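Local coordinates for RagB/SusD family nutrient uptake outer membrane protein (Bacteroides thetaiotaomicron, PDB 7KV2) that probably binds beta-glucans at the outer surface of the bacterial outer membrane, as a SusD-family surface glycan-binding protein serving nutrient uptake, at residues T328-R338 / E451-G459. Residues are numbered along the deposited sequence; the frame is centred on the assembly and turned at random.
Sequences TYERYSNNDTR and EERHLEFVG
Arg338 meets Glu452 and Glu456 with its guanidinium, and all five of its N-H bonds are used. Arg338 NH1 and NH2 both give to Glu452 OE2, at 2.7 and 2.9 Å. The other hydrogen of Arg338 NH1 goes to Glu456 OE1 (2.9 Å). On the remaining side Asp336 is gripped side-on: NE gives to OD1 and NH2 to OD2. The chain bends at chi3 (-72°), which lays the guanidinium over Leu455 CB. Asp336 OD1 also caps the following helix by accepting from Arg338 N. The far oxygens are satisfied too: Glu452 OE1 by His433, Glu456 OE2 by Arg404, Arg435 and Ser406. This buried salt-bridge network ties the N-capped start of helix 337-342 to the last turns of helix 446-456, in the SusD-family part of this mostly helical protein. With an alanine at Arg338, Asp336 and Glu452 would probably lose the cation they share, and Glu456 one of its three arginine partners. Tyr332 OH donates to Leu455 O (2.7 Å), 18° out of the carbonyl plane. It also accepts from a water that donates to His454 O and accepts from Arg331 NH1. His454 CE1 sits over the centre of one face of the Arg331 guanidinium, the two planes 31° apart. His454 ND1 donates to Glu451 OE1 at 2.8 Å, while Asp80 takes both His454 NE2 and Arg331 NH1.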
loop_
_atom_site.group_PDB
_atom_site.type_symbol
_atom_site.label_atom_id
_atom_site.label_comp_id
_atom_site.label_asym_id
_atom_site.label_seq_id
_atom_site.Cartn_x
_atom_site.Cartn_y
_atom_site.Cartn_z
ATOM N N THR A 328 0.894 5.310 -19.045
ATOM C CA THR A 328 1.562 4.285 -18.207
ATOM C C THR A 328 1.939 3.111 -19.096
ATOM O O THR A 328 3.099 2.696 -19.112
ATOM C CB THR A 328 0.659 3.878 -17.029
ATOM O OG1 THR A 328 0.490 5.019 -16.189
ATOM C CG2 THR A 328 1.231 2.736 -16.250
ATOM N N TYR A 329 1.025 2.673 -19.917
ATOM C CA TYR A 329 1.337 1.562 -20.853
ATOM C C TYR A 329 2.486 1.947 -21.810
ATOM O O TYR A 329 3.431 1.105 -22.047
ATOM C CB TYR A 329 0.096 1.198 -21.637
ATOM C CG TYR A 329 0.345 0.146 -22.681
ATOM C CD1 TYR A 329 0.243 -1.196 -22.381
ATOM C CD2 TYR A 329 0.611 0.509 -23.995
ATOM C CE1 TYR A 329 0.398 -2.157 -23.373
ATOM C CE2 TYR A 329 0.805 -0.443 -24.984
ATOM C CZ TYR A 329 0.701 -1.783 -24.672
ATOM O OH TYR A 329 0.887 -2.707 -25.677
ATOM N N GLU A 330 2.437 3.166 -22.337
ATOM C CA GLU A 330 3.414 3.676 -23.345
ATOM C C GLU A 330 4.802 3.930 -22.760
ATOM O O GLU A 330 5.724 3.970 -23.554
ATOM C CB GLU A 330 2.912 4.985 -23.959
ATOM C CG GLU A 330 1.668 4.782 -24.764
ATOM C CD GLU A 330 1.102 6.051 -25.392
ATOM O OE1 GLU A 330 1.330 7.163 -24.832
ATOM O OE2 GLU A 330 0.366 5.886 -26.392
ATOM N N ARG A 331 4.989 4.053 -21.439
ATOM C CA ARG A 331 6.325 4.389 -20.877
ATOM C C ARG A 331 7.199 3.129 -20.849
ATOM O O ARG A 331 8.438 3.288 -20.823
ATOM C CB ARG A 331 6.198 5.149 -19.550
ATOM C CG ARG A 331 6.319 4.354 -18.257
ATOM C CD ARG A 331 6.452 5.245 -17.002
ATOM N NE ARG A 331 5.395 6.276 -16.962
ATOM C CZ ARG A 331 4.245 6.182 -16.264
ATOM N NH1 ARG A 331 3.969 5.105 -15.544
ATOM N NH2 ARG A 331 3.369 7.173 -16.292
ATOM N N TYR A 332 6.615 1.930 -20.967
ATOM C CA TYR A 332 7.335 0.633 -20.973
ATOM C C TYR A 332 7.917 0.301 -22.348
ATOM O O TYR A 332 7.225 0.457 -23.360
ATOM C CB TYR A 332 6.415 -0.529 -20.560
ATOM C CG TYR A 332 6.044 -0.486 -19.099
ATOM C CD1 TYR A 332 6.932 -0.900 -18.108
ATOM C CD2 TYR A 332 4.847 0.099 -18.691
ATOM C CE1 TYR A 332 6.599 -0.819 -16.751
ATOM C CE2 TYR A 332 4.505 0.155 -17.352
ATOM C CZ TYR A 332 5.391 -0.271 -16.363
ATOM O OH TYR A 332 5.068 -0.129 -15.020
ATOM N N SER A 333 9.120 -0.258 -22.339
ATOM C CA SER A 333 9.689 -1.015 -23.481
ATOM C C SER A 333 8.844 -2.279 -23.739
ATOM O O SER A 333 8.252 -2.834 -22.792
ATOM C CB SER A 333 11.152 -1.259 -23.217
ATOM O OG SER A 333 11.638 -2.338 -23.969
ATOM N N ASN A 334 8.716 -2.699 -25.011
ATOM C CA ASN A 334 7.966 -3.900 -25.486
ATOM C C ASN A 334 8.385 -5.196 -24.769
ATOM O O ASN A 334 7.558 -6.119 -24.666
ATOM C CB ASN A 334 8.223 -4.195 -26.981
ATOM C CG ASN A 334 7.536 -3.211 -27.889
ATOM O OD1 ASN A 334 6.387 -2.834 -27.650
ATOM N ND2 ASN A 334 8.247 -2.771 -28.914
ATOM N N ASN A 335 9.620 -5.288 -24.332
ATOM C CA ASN A 335 10.147 -6.517 -23.678
ATOM C C ASN A 335 10.220 -6.329 -22.150
ATOM O O ASN A 335 10.771 -7.228 -21.489
ATOM C CB ASN A 335 11.523 -6.870 -24.225
ATOM C CG ASN A 335 12.476 -5.728 -23.978
ATOM O OD1 ASN A 335 12.111 -4.578 -24.202
ATOM N ND2 ASN A 335 13.659 -6.033 -23.504
ATOM N N ASP A 336 9.697 -5.225 -21.607
ATOM C CA ASP A 336 9.523 -5.075 -20.146
ATOM C C ASP A 336 8.301 -5.927 -19.759
ATOM O O ASP A 336 7.122 -5.543 -20.146
ATOM C CB ASP A 336 9.406 -3.608 -19.748
ATOM C CG ASP A 336 9.588 -3.353 -18.269
ATOM O OD1 ASP A 336 9.122 -4.233 -17.448
ATOM O OD2 ASP A 336 10.202 -2.301 -17.925
ATOM N N THR A 337 8.523 -7.018 -19.030
ATOM C CA THR A 337 7.428 -7.946 -18.617
ATOM C C THR A 337 6.428 -7.201 -17.703
ATOM O O THR A 337 5.285 -7.693 -17.522
ATOM C CB THR A 337 7.961 -9.206 -17.924
ATOM O OG1 THR A 337 8.675 -8.798 -16.742
ATOM C CG2 THR A 337 8.812 -10.036 -18.869
ATOM N N ARG A 338 6.879 -6.128 -17.061
ATOM C CA ARG A 338 6.013 -5.339 -16.141
ATOM C C ARG A 338 4.884 -4.655 -16.914
ATOM O O ARG A 338 3.872 -4.296 -16.283
ATOM C CB ARG A 338 6.821 -4.337 -15.341
ATOM C CG ARG A 338 7.880 -5.011 -14.493
ATOM C CD ARG A 338 8.726 -4.003 -13.785
ATOM N NE ARG A 338 9.628 -3.317 -14.732
ATOM C CZ ARG A 338 10.743 -2.674 -14.393
ATOM N NH1 ARG A 338 11.128 -2.585 -13.124
ATOM N NH2 ARG A 338 11.491 -2.138 -15.359
ATOM N N GLU A 451 13.053 6.414 -11.388
ATOM C CA GLU A 451 12.254 5.928 -12.539
ATOM C C GLU A 451 12.090 4.392 -12.478
ATOM O O GLU A 451 11.033 3.897 -12.944
ATOM C CB GLU A 451 12.793 6.478 -13.844
ATOM C CG GLU A 451 11.959 6.056 -15.040
ATOM C CD GLU A 451 10.511 6.536 -15.111
ATOM O OE1 GLU A 451 10.018 7.303 -14.227
ATOM O OE2 GLU A 451 9.865 6.158 -16.103
ATOM N N GLU A 452 13.063 3.644 -11.960
ATOM C CA GLU A 452 12.912 2.172 -11.859
ATOM C C GLU A 452 11.806 1.876 -10.843
ATOM O O GLU A 452 11.005 1.003 -11.111
ATOM C CB GLU A 452 14.203 1.467 -11.462
ATOM C CG GLU A 452 14.165 -0.030 -11.695
ATOM C CD GLU A 452 14.208 -0.425 -13.157
ATOM O OE1 GLU A 452 14.775 0.371 -13.975
ATOM O OE2 GLU A 452 13.595 -1.463 -13.490
ATOM N N ARG A 453 11.735 2.615 -9.734
ATOM C CA ARG A 453 10.623 2.493 -8.772
ATOM C C ARG A 453 9.298 2.719 -9.501
ATOM O O ARG A 453 8.324 1.993 -9.250
ATOM C CB ARG A 453 10.780 3.467 -7.609
ATOM C CG ARG A 453 12.006 3.248 -6.753
ATOM C CD ARG A 453 12.128 4.313 -5.669
ATOM N NE ARG A 453 11.106 4.116 -4.645
ATOM C CZ ARG A 453 11.182 3.320 -3.585
ATOM N NH1 ARG A 453 12.308 2.702 -3.226
ATOM N NH2 ARG A 453 10.110 3.206 -2.830
ATOM N N HIS A 454 9.243 3.759 -10.335
ATOM C CA HIS A 454 8.046 4.176 -11.082
ATOM C C HIS A 454 7.560 2.987 -11.940
ATOM O O HIS A 454 6.365 2.720 -11.962
ATOM C CB HIS A 454 8.395 5.417 -11.926
ATOM C CG HIS A 454 7.212 6.034 -12.577
ATOM N ND1 HIS A 454 7.333 6.936 -13.612
ATOM C CD2 HIS A 454 5.894 5.898 -12.325
ATOM C CE1 HIS A 454 6.136 7.347 -13.968
ATOM N NE2 HIS A 454 5.217 6.702 -13.207
ATOM N N LEU A 455 8.488 2.340 -12.636
ATOM C CA LEU A 455 8.197 1.183 -13.524
ATOM C C LEU A 455 7.761 -0.024 -12.669
ATOM O O LEU A 455 6.890 -0.774 -13.126
ATOM C CB LEU A 455 9.479 0.857 -14.306
ATOM C CG LEU A 455 9.933 1.888 -15.348
ATOM C CD1 LEU A 455 11.270 1.482 -15.959
ATOM C CD2 LEU A 455 8.922 2.028 -16.473
ATOM N N GLU A 456 8.341 -0.171 -11.476
ATOM C CA GLU A 456 8.259 -1.383 -10.621
ATOM C C GLU A 456 6.950 -1.452 -9.805
ATOM O O GLU A 456 6.445 -2.569 -9.573
ATOM C CB GLU A 456 9.482 -1.401 -9.698
ATOM C CG GLU A 456 9.598 -2.638 -8.853
ATOM C CD GLU A 456 9.827 -3.969 -9.545
ATOM O OE1 GLU A 456 10.178 -3.979 -10.751
ATOM O OE2 GLU A 456 9.620 -5.015 -8.857
ATOM N N PHE A 457 6.421 -0.326 -9.352
ATOM C CA PHE A 457 5.399 -0.282 -8.279
ATOM C C PHE A 457 4.112 0.439 -8.683
ATOM O O PHE A 457 3.425 0.912 -7.809
ATOM C CB PHE A 457 5.992 0.404 -7.035
ATOM C CG PHE A 457 7.224 -0.254 -6.465
ATOM C CD1 PHE A 457 7.166 -1.562 -6.014
ATOM C CD2 PHE A 457 8.444 0.415 -6.433
ATOM C CE1 PHE A 457 8.292 -2.183 -5.507
ATOM C CE2 PHE A 457 9.577 -0.208 -5.917
ATOM C CZ PHE A 457 9.493 -1.505 -5.460
ATOM N N VAL A 458 3.720 0.442 -9.930
ATOM C CA VAL A 458 2.430 1.069 -10.316
ATOM C C VAL A 458 1.332 0.423 -9.473
ATOM O O VAL A 458 1.229 -0.804 -9.436
ATOM C CB VAL A 458 2.115 0.933 -11.805
ATOM C CG1 VAL A 458 0.676 1.343 -12.109
ATOM C CG2 VAL A 458 3.127 1.684 -12.692
ATOM N N GLY A 459 0.491 1.229 -8.823
ATOM C CA GLY A 459 -0.706 0.714 -8.144
ATOM C C GLY A 459 -0.405 0.107 -6.790
ATOM O O GLY A 459 -1.310 -0.467 -6.203
HETATM O O HOH W 1 5.344 2.950 -14.697
#